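Local coordinates for putative carboxynorspermidine decarboxylase protein (Sinorhizobium meliloti, PDB 3MT1), which probably catalyses the pyridoxal 5'-phosphate-dependent decarboxylation of carboxynorspermidine and carboxyspermidine to norspermidine and spermidine, working as a homodimer, at residues V63-E68 with E88-D94; F98-S102 with R140-W144. Residues are numbered along the deposited sequence.

Contact 1 (V63-E68 with E88-D94); sequences VRLGRE and EVVSHAD
The helices of two successive beta-alpha-beta crossovers that share strand 73-77, in the PLP-binding alpha/beta barrel, lie side by side: the axes of 63-68 and 88-92 run nearly parallel, 26° apart and 9.6 Å at closest approach, with R67 and H92 in register (CA-CA 6.0 Å). E88 (chi1 t) reaches over to R64, OE2 to NH1 3.9 Å, a long salt bridge extended by R64 NE to E68 OE2 at 3.0 Å. V89 CG1 meets V63 CG1 at 4.2 Å above the barrel wall. H92 (chi1 m) is the knob, set among V63, R64, R67 and E68; R64 CA lies over its ring face, 4.0 Å from the centroid, and H92 NE2 bonds weakly back to E88 OE2 (3.5 Å). A93 is extended (phi/psi -91/148), and its CB touches V63 CG2 at 4.2 Å. R67, also bonded to the K72 carbonyl, gives a weak bond from NE to H92 O (3.2 Å) and a salt bridge from NH2 to D94 OD2 at 2.8 Å.

Contact 2 (F98-S102 with R140-W144); sequences FNSIS and RLGEW
N99 and E143 carry most of this contact, in which the turn from strand 95-98 into helix 101-107 meets an irregular loop segment; the two backbones run 52° apart and come closest at N99 and G142, CA to CA 5.1 Å. N99 (phi/psi -77/-24, chi1 t, chi2 65°) sends ND2 to R140 O at 3.1 Å, nearly straight at 164°, while its OD1 is held by Y77 OH. Its own carbonyl faces the loop: N99 O takes a weak hydrogen bond from G142 N (3.4 Å) and a CA-H...O contact from G142 CA, also 3.4 Å. G142 sits at phi/psi 90/156, where a CB would jam against the preceding carbonyl, hence glycine. The setting is the rim of the eight-stranded alpha/beta barrel, at the C-terminal end of its fourth strand, with the loop of 140-144 leading from the fifth strand to helix 146-150. E143, extended (-90/145) with chi1 and chi2 both m, points toward the helix start, and its OE2 accepts I101 N at 2.8 Å and 163°. S100 is the N-cap residue, its OG capping Q103 N, so E143 engages a second amide of the same first turn. The carboxylate also lies against S100, OE2 to CB 3.3 Å, and I101 adds the third-largest buried area by laying CD1 on E143 CD at 3.8 Å.

From the N terminus, the chain first completes contact 1: the 19 residues between its segments, including strand 73-77, form a short loop that returns helix 83-92 to the flank of helix 60-70. Contact 2 opens only four residues later, on leaving strand 95-98, and closes a longer loop through helix 101-107 and strand 115-119, part of it unmodelled. The two are thus in series, neither nesting nor crossing, with centres about 21 Å apart. Strand 95-98 connects them, so contact 1 joins outer helices near its start and contact 2 fastens the rim at its far end. Each also borders the second subunit, contact 1 at its Y357 and Y360, contact 2 at its S294, C295 and L296.

Contact 1 (V63-E68 with E88-D94)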
loop_
_atom_site.group_PDB
_atom_site.type_symbol
_atom_site.label_atom_id
_atom_site.label_comp_id
_atom_site.label_asym_id
_atom_site.label_seq_id
_atom_site.Cartn_x
_atom_site.Cartn_y
_atom_site.Cartn_z
ATOM N N VAL B 63 10.124 16.729 3.055
ATOM C CA VAL B 63 10.704 18.046 3.232
ATOM C C VAL B 63 11.292 18.636 1.944
ATOM O O VAL B 63 11.091 19.811 1.649
ATOM C CB VAL B 63 11.717 18.131 4.404
ATOM C CG1 VAL B 63 13.141 17.640 4.001
ATOM C CG2 VAL B 63 11.789 19.579 4.896
ATOM N N ARG B 64 11.978 17.829 1.158
ATOM C CA ARG B 64 12.421 18.310 -0.158
ATOM C C ARG B 64 11.227 18.696 -1.072
ATOM O O ARG B 64 11.240 19.777 -1.740
ATOM C CB ARG B 64 13.316 17.277 -0.842
ATOM C CG ARG B 64 13.739 17.628 -2.234
ATOM C CD ARG B 64 14.947 16.805 -2.601
ATOM N NE ARG B 64 15.368 17.022 -3.982
ATOM C CZ ARG B 64 16.293 16.300 -4.605
ATOM N NH1 ARG B 64 16.873 15.286 -3.986
ATOM N NH2 ARG B 64 16.602 16.559 -5.867
ATOM N N LEU B 65 10.194 17.857 -1.080
ATOM C CA LEU B 65 9.066 18.153 -1.933
ATOM C C LEU B 65 8.450 19.483 -1.522
ATOM O O LEU B 65 8.111 20.261 -2.392
ATOM C CB LEU B 65 8.000 17.042 -1.900
ATOM C CG LEU B 65 6.720 17.307 -2.690
ATOM C CD1 LEU B 65 6.946 17.206 -4.194
ATOM C CD2 LEU B 65 5.686 16.355 -2.307
ATOM N N GLY B 66 8.321 19.742 -0.208
ATOM C CA GLY B 66 7.665 20.946 0.296
ATOM C C GLY B 66 8.501 22.172 -0.033
ATOM O O GLY B 66 7.960 23.186 -0.472
ATOM N N ARG B 67 9.822 22.079 0.181
ATOM C CA ARG B 67 10.726 23.162 -0.180
ATOM C C ARG B 67 10.714 23.431 -1.671
ATOM O O ARG B 67 10.478 24.567 -2.065
ATOM C CB ARG B 67 12.157 22.944 0.341
ATOM C CG ARG B 67 13.227 23.957 -0.184
ATOM C CD ARG B 67 12.953 25.453 0.134
ATOM N NE ARG B 67 13.046 25.730 1.571
ATOM C CZ ARG B 67 12.124 26.369 2.307
ATOM N NH1 ARG B 67 11.000 26.844 1.759
ATOM N NH2 ARG B 67 12.326 26.537 3.614
ATOM N N GLU B 68 10.928 22.405 -2.493
ATOM C CA GLU B 68 11.051 22.614 -3.945
ATOM C C GLU B 68 9.778 22.958 -4.679
ATOM O O GLU B 68 9.831 23.676 -5.648
ATOM C CB GLU B 68 11.742 21.433 -4.624
ATOM C CG GLU B 68 13.199 21.311 -4.150
ATOM C CD GLU B 68 13.993 20.198 -4.808
ATOM O OE1 GLU B 68 13.451 19.513 -5.708
ATOM O OE2 GLU B 68 15.164 20.003 -4.418
ATOM N N GLU B 88 20.847 17.072 4.942
ATOM C CA GLU B 88 20.025 17.479 3.849
ATOM C C GLU B 88 18.678 17.933 4.387
ATOM O O GLU B 88 18.072 18.882 3.876
ATOM C CB GLU B 88 19.856 16.373 2.829
ATOM C CG GLU B 88 19.424 16.934 1.486
ATOM C CD GLU B 88 19.117 15.865 0.439
ATOM O OE1 GLU B 88 19.882 14.844 0.373
ATOM O OE2 GLU B 88 18.115 16.061 -0.323
ATOM N N VAL B 89 18.207 17.285 5.440
ATOM C CA VAL B 89 16.951 17.719 5.982
ATOM C C VAL B 89 17.114 19.180 6.412
ATOM O O VAL B 89 16.346 20.057 5.963
ATOM C CB VAL B 89 16.462 16.816 7.108
ATOM C CG1 VAL B 89 15.170 17.326 7.662
ATOM C CG2 VAL B 89 16.250 15.403 6.605
ATOM N N VAL B 90 18.158 19.443 7.218
ATOM C CA VAL B 90 18.398 20.772 7.784
ATOM C C VAL B 90 18.464 21.860 6.719
ATOM O O VAL B 90 17.940 22.951 6.907
ATOM C CB VAL B 90 19.646 20.822 8.713
ATOM C CG1 VAL B 90 20.081 22.291 8.990
ATOM C CG2 VAL B 90 19.337 20.108 10.029
ATOM N N SER B 91 19.081 21.563 5.592
ATOM C CA SER B 91 19.179 22.551 4.541
ATOM C C SER B 91 17.866 22.860 3.832
ATOM O O SER B 91 17.779 23.865 3.194
ATOM C CB SER B 91 20.217 22.141 3.517
ATOM O OG SER B 91 19.764 21.003 2.850
ATOM N N HIS B 92 16.846 22.019 3.942
ATOM C CA HIS B 92 15.540 22.323 3.312
ATOM C C HIS B 92 14.591 22.974 4.312
ATOM O O HIS B 92 13.712 23.713 3.915
ATOM C CB HIS B 92 14.825 21.076 2.729
ATOM C CG HIS B 92 15.508 20.448 1.549
ATOM N ND1 HIS B 92 15.649 21.087 0.338
ATOM C CD2 HIS B 92 16.050 19.217 1.384
ATOM C CE1 HIS B 92 16.281 20.289 -0.511
ATOM N NE2 HIS B 92 16.535 19.147 0.101
ATOM N N ALA B 93 14.776 22.695 5.598
ATOM C CA ALA B 93 13.797 23.068 6.614
ATOM C C ALA B 93 14.064 24.438 7.232
ATOM O O ALA B 93 15.212 24.842 7.364
ATOM C CB ALA B 93 13.750 22.003 7.712
ATOM N N ASP B 94 13.003 25.140 7.623
ATOM C CA ASP B 94 13.110 26.345 8.454
ATOM C C ASP B 94 12.981 26.024 9.928
ATOM O O ASP B 94 13.549 26.685 10.779
ATOM C CB ASP B 94 12.015 27.319 8.066
ATOM C CG ASP B 94 12.206 27.846 6.671
ATOM O OD1 ASP B 94 13.319 28.339 6.392
ATOM O OD2 ASP B 94 11.269 27.751 5.852
#

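Contact 2 (F98-S102 with R140-W144)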
loop_
_atom_site.group_PDB
_atom_site.type_symbol
_atom_site.label_atom_id
_atom_site.label_comp_id
_atom_site.label_asym_id
_atom_site.label_seq_id
_atom_site.Cartn_x
_atom_site.Cartn_y
_atom_site.Cartn_z
ATOM N N PHE B 98 12.171 17.349 16.857
ATOM C CA PHE B 98 12.707 16.077 17.289
ATOM C C PHE B 98 11.741 15.440 18.212
ATOM O O PHE B 98 11.040 16.128 18.969
ATOM C CB PHE B 98 14.047 16.222 17.974
ATOM C CG PHE B 98 15.049 16.976 17.166
ATOM C CD1 PHE B 98 15.814 16.324 16.211
ATOM C CD2 PHE B 98 15.223 18.356 17.353
ATOM C CE1 PHE B 98 16.746 17.028 15.454
ATOM C CE2 PHE B 98 16.138 19.054 16.616
ATOM C CZ PHE B 98 16.903 18.385 15.654
ATOM N N ASN B 99 11.726 14.111 18.135
ATOM C CA ASN B 99 10.791 13.270 18.855
ATOM C C ASN B 99 11.139 13.116 20.334
ATOM O O ASN B 99 10.274 12.829 21.159
ATOM C CB ASN B 99 10.720 11.898 18.182
ATOM C CG ASN B 99 9.495 11.110 18.597
ATOM O OD1 ASN B 99 8.368 11.512 18.305
ATOM N ND2 ASN B 99 9.707 9.981 19.281
ATOM N N SER B 100 12.404 13.316 20.663
ATOM C CA SER B 100 12.914 12.945 21.975
ATOM C C SER B 100 14.130 13.789 22.270
ATOM O O SER B 100 14.751 14.335 21.347
ATOM C CB SER B 100 13.305 11.466 21.982
ATOM O OG SER B 100 14.424 11.268 21.130
ATOM N N ILE B 101 14.468 13.885 23.556
ATOM C CA ILE B 101 15.626 14.646 24.026
ATOM C C ILE B 101 16.890 14.120 23.365
ATOM O O ILE B 101 17.691 14.883 22.820
ATOM C CB ILE B 101 15.720 14.611 25.572
ATOM C CG1 ILE B 101 14.859 15.732 26.145
ATOM C CG2 ILE B 101 17.177 14.767 26.061
ATOM C CD1 ILE B 101 14.072 15.355 27.399
ATOM N N SER B 102 17.029 12.802 23.391
ATOM C CA SER B 102 18.156 12.123 22.801
ATOM C C SER B 102 18.371 12.462 21.308
ATOM O O SER B 102 19.504 12.721 20.891
ATOM C CB SER B 102 17.980 10.621 23.015
ATOM O OG SER B 102 19.096 9.921 22.517
ATOM N N ARG B 140 5.668 6.655 23.192
ATOM C CA ARG B 140 6.853 6.710 22.330
ATOM C C ARG B 140 6.879 7.870 21.291
ATOM O O ARG B 140 7.730 7.908 20.389
ATOM C CB ARG B 140 7.105 5.348 21.652
ATOM C CG ARG B 140 6.149 4.957 20.525
ATOM C CD ARG B 140 6.639 3.672 19.801
ATOM N NE ARG B 140 5.986 3.447 18.505
ATOM C CZ ARG B 140 6.384 3.984 17.348
ATOM N NH1 ARG B 140 7.451 4.779 17.304
ATOM N NH2 ARG B 140 5.714 3.734 16.226
ATOM N N LEU B 141 5.940 8.800 21.418
ATOM C CA LEU B 141 5.927 10.003 20.586
ATOM C C LEU B 141 5.907 11.242 21.463
ATOM O O LEU B 141 4.880 11.568 22.048
ATOM C CB LEU B 141 4.707 10.027 19.673
ATOM C CG LEU B 141 4.455 8.854 18.730
ATOM C CD1 LEU B 141 3.167 9.097 17.964
ATOM C CD2 LEU B 141 5.628 8.627 17.771
ATOM N N GLY B 142 7.041 11.927 21.555
ATOM C CA GLY B 142 7.143 13.138 22.360
ATOM C C GLY B 142 7.549 12.894 23.805
ATOM O O GLY B 142 7.356 11.807 24.348
ATOM N N GLU B 143 8.127 13.913 24.425
ATOM C CA GLU B 143 8.507 13.828 25.833
ATOM C C GLU B 143 7.347 14.308 26.707
ATOM O O GLU B 143 6.613 15.206 26.313
ATOM C CB GLU B 143 9.775 14.644 26.104
ATOM C CG GLU B 143 11.003 14.230 25.267
ATOM C CD GLU B 143 11.695 12.954 25.763
ATOM O OE1 GLU B 143 11.391 12.488 26.882
ATOM O OE2 GLU B 143 12.560 12.421 25.034
ATOM N N TRP B 144 7.170 13.696 27.876
ATOM C CA TRP B 144 6.093 14.075 28.779
ATOM C C TRP B 144 6.651 14.652 30.061
ATOM O O TRP B 144 5.952 15.375 30.769
ATOM C CB TRP B 144 5.205 12.867 29.116
ATOM C CG TRP B 144 5.869 11.865 30.022
ATOM C CD1 TRP B 144 5.907 11.886 31.390
ATOM C CD2 TRP B 144 6.601 10.709 29.619
ATOM N NE1 TRP B 144 6.621 10.811 31.864
ATOM C CE2 TRP B 144 7.058 10.071 30.799
ATOM C CE3 TRP B 144 6.920 10.147 28.374
ATOM C CZ2 TRP B 144 7.812 8.891 30.772
ATOM C CZ3 TRP B 144 7.672 8.966 28.342
ATOM C CH2 TRP B 144 8.108 8.352 29.537
#